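Local coordinates for protein N5-carboxyaminoimidazole ribonucleotide synthetase (Bacillus anthracis, PDB 3QFF) that probably catalyses the ATP-dependent carboxylation of 5-aminoimidazole ribonucleotide with bicarbonate to N5-carboxyaminoimidazole ribonucleotide, a step of purine biosynthesis, and binds ADP, at residues 9-14 and 36-41; 64-69 and 88-93; 312-317 and 359-364. All blocks are in the same frame, centred on the assembly; numbering follows the deposited sequence.

Contact 1 (9-14 and 36-41)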
loop_
_atom_site.group_PDB
_atom_site.type_symbol
_atom_site.label_atom_id
_atom_site.label_comp_id
_atom_site.label_asym_id
_atom_site.label_seq_id
_atom_site.Cartn_x
_atom_site.Cartn_y
_atom_site.Cartn_z
ATOM N N ARG A 9 -6.049 25.438 4.229
ATOM C CA ARG A 9 -7.064 24.424 4.605
ATOM C C ARG A 9 -6.570 22.970 4.512
ATOM O O ARG A 9 -6.261 22.468 3.422
ATOM C CB ARG A 9 -8.328 24.606 3.774
ATOM C CG ARG A 9 -9.519 23.743 4.210
ATOM C CD ARG A 9 -10.796 24.369 3.660
ATOM N NE ARG A 9 -11.976 23.566 3.925
ATOM C CZ ARG A 9 -13.220 23.952 3.662
ATOM N NH1 ARG A 9 -13.463 25.142 3.118
ATOM N NH2 ARG A 9 -14.225 23.141 3.945
ATOM N N ILE A 10 -6.517 22.311 5.667
ATOM C CA ILE A 10 -6.026 20.941 5.779
ATOM C C ILE A 10 -7.151 20.020 6.212
ATOM O O ILE A 10 -7.921 20.351 7.118
ATOM C CB ILE A 10 -4.859 20.849 6.798
ATOM C CG1 ILE A 10 -3.657 21.679 6.316
ATOM C CG2 ILE A 10 -4.459 19.382 7.055
ATOM C CD1 ILE A 10 -2.569 21.898 7.400
ATOM N N ILE A 11 -7.253 18.869 5.551
ATOM C CA ILE A 11 -8.216 17.824 5.927
ATOM C C ILE A 11 -7.468 16.704 6.660
ATOM O O ILE A 11 -6.742 15.912 6.042
ATOM C CB ILE A 11 -8.962 17.256 4.695
ATOM C CG1 ILE A 11 -9.552 18.371 3.811
ATOM C CG2 ILE A 11 -10.015 16.225 5.112
ATOM C CD1 ILE A 11 -10.636 19.287 4.521
ATOM N N LEU A 12 -7.659 16.651 7.974
ATOM C CA LEU A 12 -6.897 15.750 8.838
ATOM C C LEU A 12 -7.345 14.296 8.780
ATOM O O LEU A 12 -8.528 14.009 8.565
ATOM C CB LEU A 12 -6.944 16.237 10.297
ATOM C CG LEU A 12 -6.209 17.539 10.609
ATOM C CD1 LEU A 12 -6.493 18.018 12.052
ATOM C CD2 LEU A 12 -4.704 17.402 10.329
ATOM N N PRO A 13 -6.402 13.367 9.001
ATOM C CA PRO A 13 -6.751 11.959 9.220
ATOM C C PRO A 13 -7.927 11.834 10.172
ATOM O O PRO A 13 -7.997 12.574 11.159
ATOM C CB PRO A 13 -5.497 11.404 9.860
ATOM C CG PRO A 13 -4.382 12.180 9.147
ATOM C CD PRO A 13 -4.938 13.579 9.002
ATOM N N GLY A 14 -8.864 10.940 9.852
ATOM C CA GLY A 14 -10.052 10.756 10.676
ATOM C C GLY A 14 -11.286 11.325 10.001
ATOM O O GLY A 14 -12.397 10.887 10.273
ATOM N N MET A 36 -3.747 5.996 5.983
ATOM C CA MET A 36 -3.536 7.246 6.692
ATOM C C MET A 36 -4.683 7.573 7.642
ATOM O O MET A 36 -4.716 8.651 8.217
ATOM C CB MET A 36 -3.338 8.389 5.686
ATOM C CG MET A 36 -1.886 8.587 5.252
ATOM S SD MET A 36 -1.653 9.974 4.100
ATOM C CE MET A 36 -2.544 9.354 2.688
ATOM N N GLY A 37 -5.624 6.644 7.784
ATOM C CA GLY A 37 -6.683 6.747 8.774
ATOM C C GLY A 37 -7.863 7.609 8.369
ATOM O O GLY A 37 -8.570 8.113 9.238
ATOM N N TYR A 38 -8.062 7.800 7.062
ATOM C CA TYR A 38 -9.267 8.460 6.555
ATOM C C TYR A 38 -10.441 7.491 6.449
ATOM O O TYR A 38 -10.261 6.284 6.250
ATOM C CB TYR A 38 -9.013 9.125 5.192
ATOM C CG TYR A 38 -8.123 10.323 5.295
ATOM C CD1 TYR A 38 -8.635 11.564 5.672
ATOM C CD2 TYR A 38 -6.750 10.213 5.056
ATOM C CE1 TYR A 38 -7.815 12.669 5.792
ATOM C CE2 TYR A 38 -5.910 11.323 5.176
ATOM C CZ TYR A 38 -6.447 12.544 5.541
ATOM O OH TYR A 38 -5.611 13.631 5.657
ATOM N N LYS A 39 -11.643 8.041 6.594
ATOM C CA LYS A 39 -12.887 7.322 6.330
ATOM C C LYS A 39 -13.279 7.611 4.880
ATOM O O LYS A 39 -12.930 8.660 4.344
ATOM C CB LYS A 39 -13.960 7.805 7.321
ATOM C CG LYS A 39 -15.356 7.226 7.107
ATOM C CD LYS A 39 -16.271 7.529 8.322
ATOM C CE LYS A 39 -17.730 7.141 8.028
ATOM N NZ LYS A 39 -18.624 7.349 9.217
ATOM N N ILE A 40 -13.977 6.680 4.239
ATOM C CA ILE A 40 -14.291 6.795 2.822
ATOM C C ILE A 40 -15.788 6.656 2.544
ATOM O O ILE A 40 -16.431 5.702 3.006
ATOM C CB ILE A 40 -13.533 5.716 1.978
ATOM C CG1 ILE A 40 -12.010 5.809 2.191
ATOM C CG2 ILE A 40 -13.919 5.799 0.467
ATOM C CD1 ILE A 40 -11.371 7.100 1.707
ATOM N N ALA A 41 -16.332 7.616 1.795
ATOM C CA ALA A 41 -17.684 7.492 1.227
ATOM C C ALA A 41 -17.577 7.466 -0.291
ATOM O O ALA A 41 -16.775 8.201 -0.870
ATOM C CB ALA A 41 -18.576 8.652 1.696
#
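Tyr38 and Pro13 meet at the edge of the N-terminal, Rossmann-like preATP-grasp domain, where the loop leading into strand 16-20 crosses the turn between helix 24-35 and strand 39-44. That turn is a Schellman motif: Gly37 is its C-prime residue, and its positive phi suits glycine, while Tyr38 N returns to Ala33 O. The motif closes the helix and presents the Tyr38 ring to the loop. Its chi1 (-70°) sets CG anti to the carbonyl carbon, beside the backbone N; the ring lies against the chain at Leu12 and Pro13, with its hydroxyl at Ile11 O. There Tyr38 OH donates to Ile11 O over 2.6 Å, a short bond lying in the carbonyl plane with a C=O...donor angle of 154°. Tyrosine suits the place because it pairs a broad apolar surface with a donor at the far end. Over one face of the ring stands Pro13 CA, 3.9 Å from the centroid and 21° off the normal, a CH-pi contact offset toward the rim. The proline ring extends the contact toward the hydroxyl end, its CD 3.9 Å from Tyr38 CZ. Leu12 O approaches Tyr38 CE1 obliquely at 3.2 Å, and Ile11 adds an apolar methyl, CG2, beside the same ring carbon. Around the site, Cys303 of helix 294-303 packs on Tyr38 and shares a backbone bond with Ile11, whereas Pro13 and Met36 also touch Leu343 and Leu341 of the second subunit, so the loop lies at the dimer interface. At the start of the turn, Met36 O is buried without a polar partner, and the atom against it is Pro13 CB, 3.3 Å away.

Contact 2 (64-69 and 88-93)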
loop_
_atom_site.group_PDB
_atom_site.type_symbol
_atom_site.label_atom_id
_atom_site.label_comp_id
_atom_site.label_asym_id
_atom_site.label_seq_id
_atom_site.Cartn_x
_atom_site.Cartn_y
_atom_site.Cartn_z
ATOM N N ASP A 64 -25.680 11.818 -12.409
ATOM C CA ASP A 64 -26.402 13.073 -12.687
ATOM C C ASP A 64 -27.519 13.348 -11.678
ATOM O O ASP A 64 -28.278 14.311 -11.826
ATOM C CB ASP A 64 -26.957 13.091 -14.125
ATOM C CG ASP A 64 -27.910 11.936 -14.400
ATOM O OD1 ASP A 64 -28.284 11.746 -15.573
ATOM O OD2 ASP A 64 -28.287 11.210 -13.450
ATOM N N ASP A 65 -27.608 12.500 -10.653
ATOM C CA ASP A 65 -28.618 12.611 -9.607
ATOM C C ASP A 65 -28.131 13.614 -8.558
ATOM O O ASP A 65 -27.383 13.252 -7.637
ATOM C CB ASP A 65 -28.871 11.215 -9.008
ATOM C CG ASP A 65 -29.926 11.203 -7.908
ATOM O OD1 ASP A 65 -30.275 10.090 -7.455
ATOM O OD2 ASP A 65 -30.394 12.278 -7.477
ATOM N N LEU A 66 -28.543 14.875 -8.709
ATOM C CA LEU A 66 -28.007 15.960 -7.879
ATOM C C LEU A 66 -28.260 15.756 -6.381
ATOM O O LEU A 66 -27.391 16.053 -5.582
ATOM C CB LEU A 66 -28.472 17.353 -8.349
ATOM C CG LEU A 66 -28.154 18.571 -7.453
ATOM C CD1 LEU A 66 -26.649 18.825 -7.290
ATOM C CD2 LEU A 66 -28.849 19.827 -7.955
ATOM N N LYS A 67 -29.428 15.223 -6.021
ATOM C CA LYS A 67 -29.746 14.896 -4.624
ATOM C C LYS A 67 -28.745 13.908 -4.012
ATOM O O LYS A 67 -28.334 14.066 -2.863
ATOM C CB LYS A 67 -31.170 14.334 -4.486
ATOM C CG LYS A 67 -32.280 15.214 -5.081
ATOM C CD LYS A 67 -32.838 16.229 -4.101
ATOM C CE LYS A 67 -34.320 16.503 -4.401
ATOM N NZ LYS A 67 -34.761 17.819 -3.867
ATOM N N ALA A 68 -28.375 12.884 -4.768
ATOM C CA ALA A 68 -27.397 11.898 -4.288
ATOM C C ALA A 68 -26.002 12.520 -4.168
ATOM O O ALA A 68 -25.319 12.307 -3.175
ATOM C CB ALA A 68 -27.374 10.680 -5.198
ATOM N N ILE A 69 -25.594 13.286 -5.180
ATOM C CA ILE A 69 -24.344 14.053 -5.151
ATOM C C ILE A 69 -24.305 14.938 -3.887
ATOM O O ILE A 69 -23.274 15.036 -3.207
ATOM C CB ILE A 69 -24.184 14.930 -6.444
ATOM C CG1 ILE A 69 -23.814 14.075 -7.673
ATOM C CG2 ILE A 69 -23.155 16.055 -6.250
ATOM C CD1 ILE A 69 -22.463 13.368 -7.565
ATOM N N TYR A 88 -22.184 20.183 -15.422
ATOM C CA TYR A 88 -21.873 21.460 -14.799
ATOM C C TYR A 88 -22.703 21.826 -13.570
ATOM O O TYR A 88 -22.153 22.389 -12.643
ATOM C CB TYR A 88 -21.951 22.596 -15.814
ATOM C CG TYR A 88 -20.887 22.578 -16.892
ATOM C CD1 TYR A 88 -21.174 23.061 -18.160
ATOM C CD2 TYR A 88 -19.594 22.088 -16.649
ATOM C CE1 TYR A 88 -20.224 23.074 -19.165
ATOM C CE2 TYR A 88 -18.628 22.092 -17.662
ATOM C CZ TYR A 88 -18.966 22.595 -18.920
ATOM O OH TYR A 88 -18.070 22.622 -19.958
ATOM N N ARG A 89 -24.005 21.529 -13.553
ATOM C CA ARG A 89 -24.820 21.891 -12.381
ATOM C C ARG A 89 -24.373 21.176 -11.098
ATOM O O ARG A 89 -24.434 21.751 -10.012
ATOM C CB ARG A 89 -26.335 21.722 -12.618
ATOM C CG ARG A 89 -26.820 20.304 -12.885
ATOM C CD ARG A 89 -28.256 20.302 -13.341
ATOM N NE ARG A 89 -29.207 20.631 -12.275
ATOM C CZ ARG A 89 -30.002 19.741 -11.683
ATOM N NH1 ARG A 89 -29.947 18.458 -12.030
ATOM N NH2 ARG A 89 -30.855 20.131 -10.742
ATOM N N CYS A 90 -23.919 19.935 -11.243
ATOM C CA CYS A 90 -23.410 19.147 -10.128
ATOM C C CYS A 90 -22.007 19.612 -9.740
ATOM O O CYS A 90 -21.718 19.747 -8.553
ATOM C CB CYS A 90 -23.431 17.642 -10.463
ATOM S SG CYS A 90 -25.118 16.895 -10.566
ATOM N N LEU A 91 -21.150 19.892 -10.733
ATOM C CA LEU A 91 -19.798 20.408 -10.447
ATOM C C LEU A 91 -19.831 21.759 -9.740
ATOM O O LEU A 91 -19.094 21.956 -8.768
ATOM C CB LEU A 91 -18.936 20.508 -11.711
ATOM C CG LEU A 91 -18.378 19.208 -12.302
ATOM C CD1 LEU A 91 -17.778 19.487 -13.683
ATOM C CD2 LEU A 91 -17.338 18.578 -11.370
ATOM N N GLN A 92 -20.692 22.679 -10.209
ATOM C CA GLN A 92 -20.794 23.988 -9.565
ATOM C C GLN A 92 -21.325 23.832 -8.140
ATOM O O GLN A 92 -20.838 24.491 -7.215
ATOM C CB GLN A 92 -21.688 24.962 -10.350
ATOM C CG GLN A 92 -21.707 26.365 -9.732
ATOM C CD GLN A 92 -22.416 27.402 -10.596
ATOM O OE1 GLN A 92 -21.775 28.154 -11.330
ATOM N NE2 GLN A 92 -23.735 27.449 -10.502
ATOM N N TRP A 93 -22.320 22.967 -7.962
ATOM C CA TRP A 93 -22.869 22.776 -6.621
ATOM C C TRP A 93 -21.762 22.343 -5.645
ATOM O O TRP A 93 -21.572 22.952 -4.582
ATOM C CB TRP A 93 -24.044 21.801 -6.600
ATOM C CG TRP A 93 -24.759 21.909 -5.292
ATOM C CD1 TRP A 93 -25.787 22.765 -4.976
ATOM C CD2 TRP A 93 -24.455 21.187 -4.097
ATOM N NE1 TRP A 93 -26.152 22.599 -3.660
ATOM C CE2 TRP A 93 -25.350 21.635 -3.098
ATOM C CE3 TRP A 93 -23.517 20.192 -3.775
ATOM C CZ2 TRP A 93 -25.338 21.122 -1.796
ATOM C CZ3 TRP A 93 -23.506 19.683 -2.476
ATOM C CH2 TRP A 93 -24.405 20.155 -1.503
HETATM O O HOH W 1 -27.513 16.841 -13.174
HETATM O O HOH W 2 -30.667 15.921 -10.442
#
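Leu66 is the main bump of this contact. Its side chain projects from the first turn of helix 66-74 into a hollow formed by Arg89, Cys90 and Trp93 on the facing helix. Its chi1 (171°) puts CG anti to the backbone N; the two methyls then take different neighbours. CD1 goes to the base of the tryptophan, 4.0 Å from Trp93 CB, with the two side chains crossing at about a right angle. CD2 lies over one face of the Arg89 guanidinium, 3.4 Å from NH2. Leucine fits because its fork fills both sides of the hollow at once. Between these walls, the sulfur of Cys90 forms a small, soft, polarisable floor: SG is 4.0 Å from Leu66 CB, and Ile69 CG1 comes up one turn later to 4.2 Å from the same SG. Helices 66-74 and 88-97 belong to the Rossmann-like preATP-grasp domain, and Ile69 also reaches Leu43 of the parallel sheet, so the cluster joins the helix pair to the strands. Trp93 also packs on Gln70 and Ala73, further along helix 66-74. At the outer end the packing gives way to water. The Arg89 chain is bent at chi3 (-71°), which places NE; its guanidinium lies against Leu66 CD2, with NH1 near the start of the helix, where two waters accept from it. One of them donates to Asp64 O at 3.0 Å, while the other accepts from Leu66 N at 2.9 Å, thereby serving an amide in the first turn. Asp65, the N-cap residue, turns its carboxylate to Ala68 N in a weak capping bond of 3.4 Å from OD2.

Contact 3 (312-317 and 359-364)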
loop_
_atom_site.group_PDB
_atom_site.type_symbol
_atom_site.label_atom_id
_atom_site.label_comp_id
_atom_site.label_asym_id
_atom_site.label_seq_id
_atom_site.Cartn_x
_atom_site.Cartn_y
_atom_site.Cartn_z
ATOM N N LEU A 312 11.999 6.857 -8.201
ATOM C CA LEU A 312 11.889 5.498 -8.695
ATOM C C LEU A 312 12.878 4.636 -7.908
ATOM O O LEU A 312 14.094 4.841 -7.994
ATOM C CB LEU A 312 12.195 5.419 -10.194
ATOM C CG LEU A 312 11.939 4.021 -10.791
ATOM C CD1 LEU A 312 10.442 3.697 -10.848
ATOM C CD2 LEU A 312 12.557 3.868 -12.142
ATOM N N LEU A 313 12.345 3.685 -7.144
ATOM C CA LEU A 313 13.162 2.843 -6.275
ATOM C C LEU A 313 13.608 1.549 -6.952
ATOM O O LEU A 313 14.616 0.968 -6.564
ATOM C CB LEU A 313 12.422 2.540 -4.965
ATOM C CG LEU A 313 12.059 3.742 -4.081
ATOM C CD1 LEU A 313 11.387 3.270 -2.793
ATOM C CD2 LEU A 313 13.284 4.603 -3.771
ATOM N N LYS A 314 12.854 1.105 -7.953
ATOM C CA LYS A 314 13.238 -0.034 -8.795
ATOM C C LYS A 314 12.590 0.099 -10.176
ATOM O O LYS A 314 11.464 0.593 -10.278
ATOM C CB LYS A 314 12.823 -1.364 -8.129
ATOM C CG LYS A 314 13.500 -2.635 -8.718
ATOM C CD LYS A 314 13.902 -3.616 -7.619
ATOM C CE LYS A 314 14.195 -5.015 -8.175
ATOM N NZ LYS A 314 14.417 -5.993 -7.057
ATOM N N PRO A 315 13.289 -0.346 -11.246
ATOM C CA PRO A 315 12.654 -0.364 -12.566
ATOM C C PRO A 315 11.451 -1.328 -12.612
ATOM O O PRO A 315 11.437 -2.346 -11.910
ATOM C CB PRO A 315 13.791 -0.816 -13.500
ATOM C CG PRO A 315 15.051 -0.416 -12.786
ATOM C CD PRO A 315 14.735 -0.639 -11.325
ATOM N N VAL A 316 10.449 -0.996 -13.422
ATOM C CA VAL A 316 9.170 -1.688 -13.381
ATOM C C VAL A 316 8.518 -1.762 -14.757
ATOM O O VAL A 316 8.642 -0.842 -15.584
ATOM C CB VAL A 316 8.202 -1.019 -12.324
ATOM C CG1 VAL A 316 8.052 0.491 -12.591
ATOM C CG2 VAL A 316 6.806 -1.715 -12.280
ATOM N N VAL A 317 7.839 -2.871 -15.012
ATOM C CA VAL A 317 6.904 -2.959 -16.132
ATOM C C VAL A 317 5.547 -3.261 -15.551
ATOM O O VAL A 317 5.346 -4.319 -14.929
ATOM C CB VAL A 317 7.301 -4.068 -17.164
ATOM C CG1 VAL A 317 6.222 -4.255 -18.225
ATOM C CG2 VAL A 317 8.626 -3.705 -17.821
ATOM N N ASN A 359 2.592 -5.367 -11.506
ATOM C CA ASN A 359 3.841 -4.634 -11.573
ATOM C C ASN A 359 5.022 -5.582 -11.450
ATOM O O ASN A 359 5.229 -6.209 -10.394
ATOM C CB ASN A 359 3.887 -3.575 -10.465
ATOM C CG ASN A 359 2.985 -2.393 -10.764
ATOM O OD1 ASN A 359 2.757 -2.058 -11.935
ATOM N ND2 ASN A 359 2.459 -1.767 -9.726
ATOM N N ILE A 360 5.784 -5.689 -12.532
ATOM C CA ILE A 360 6.932 -6.570 -12.573
ATOM C C ILE A 360 8.182 -5.750 -12.305
ATOM O O ILE A 360 8.610 -4.958 -13.156
ATOM C CB ILE A 360 7.065 -7.276 -13.949
ATOM C CG1 ILE A 360 5.759 -7.965 -14.343
ATOM C CG2 ILE A 360 8.236 -8.282 -13.936
ATOM C CD1 ILE A 360 5.733 -8.433 -15.814
ATOM N N LEU A 361 8.762 -5.954 -11.126
ATOM C CA LEU A 361 9.936 -5.219 -10.679
ATOM C C LEU A 361 11.210 -5.995 -10.990
ATOM O O LEU A 361 11.279 -7.205 -10.762
ATOM C CB LEU A 361 9.837 -4.952 -9.171
ATOM C CG LEU A 361 9.393 -3.577 -8.644
ATOM C CD1 LEU A 361 8.069 -3.107 -9.218
ATOM C CD2 LEU A 361 9.317 -3.633 -7.131
ATOM N N ASN A 362 12.212 -5.302 -11.527
ATOM C CA ASN A 362 13.500 -5.914 -11.858
ATOM C C ASN A 362 14.557 -4.840 -12.028
ATOM O O ASN A 362 14.249 -3.733 -12.491
ATOM C CB ASN A 362 13.399 -6.772 -13.134
ATOM C CG ASN A 362 14.512 -7.815 -13.229
ATOM O OD1 ASN A 362 15.635 -7.515 -13.623
ATOM N ND2 ASN A 362 14.198 -9.041 -12.845
ATOM N N ASP A 363 15.799 -5.158 -11.656
ATOM C CA ASP A 363 16.923 -4.242 -11.878
ATOM C C ASP A 363 17.125 -3.957 -13.361
ATOM O O ASP A 363 17.591 -2.885 -13.731
ATOM C CB ASP A 363 18.226 -4.800 -11.296
ATOM C CG ASP A 363 18.268 -4.759 -9.776
ATOM O OD1 ASP A 363 18.867 -5.685 -9.191
ATOM O OD2 ASP A 363 17.714 -3.814 -9.161
ATOM N N ASN A 364 16.780 -4.920 -14.207
ATOM C CA ASN A 364 16.907 -4.742 -15.654
ATOM C C ASN A 364 15.534 -4.765 -16.329
ATOM O O ASN A 364 14.788 -5.747 -16.234
ATOM C CB ASN A 364 17.894 -5.778 -16.245
ATOM C CG ASN A 364 18.048 -5.676 -17.768
ATOM O OD1 ASN A 364 17.105 -5.343 -18.491
ATOM N ND2 ASN A 364 19.247 -5.990 -18.261
HETATM O O HOH W 3 16.614 -4.725 -6.100
#
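Backbone hydrogen bonds tie Val317 to Ile360 at the point where strands 316-322 and 354-361 run antiparallel in the large sheet that continues from the ATP-grasp domain. Val317 N gives to Ile360 O at 2.9 Å and Ile360 N to Val317 O at 2.8 Å; Asn362 N then reaches Pro315 O at 3.1 Å, nearly straight at 169°. Proline suits this strand entry, since its carbonyl still accepts although it has no N-H to offer. Two CA-H...O contacts lie between these bonds, from Val316 CA to Ile360 O and from Leu361 CA to Pro315 O.

Apolar contacts flank the non-hydrogen-bonded pair Val316-Leu361. Val316 CG2, anti to its backbone N, lies 3.6 Å from Leu361 CD1, and Ala289 of helix 286-289 covers both residues. On the other face, helix 365-374 packs on Val317 and Ile360.

The polar contacts gather beyond the paired residues. Asn362 OD1 accepts from Asn364 N at 2.9 Å in an Asx turn, and Asn364, N-cap of helix 365-374, accepts weakly from Glu366 N and Val367 N. Lys314 lays its CE 3.8 Å from Asp363 OD2, but NZ is 4.5 Å from that oxygen, too far for a salt bridge. A water accepts from NZ and donates weakly to OD2, while Glu291 of the second subunit forms the lysine's salt bridge. The nearby carboxylates would be expected to favour the amine's charged form.

How the contacts relate
Contacts 1 and 2 both belong to the N-terminal preATP-grasp domain, their centres 23 Å apart and their nearest atoms about 9 Å apart: one lies at the loop-and-turn end of the strands, the other between two helices of the same domain. Strand 39-44 links them, since it begins in contact 1 and its Leu43 meets Ile69 of contact 2. Contact 3 lies in the C-terminal part, with its centre 31 Å from that of contact 1 and 41 Å from that of contact 2. Contacts 1 and 3 both touch the second subunit, whereas contact 2 does not. The residues lining the ADP pocket lie between 113 and 274, and none of the segments falls in that range.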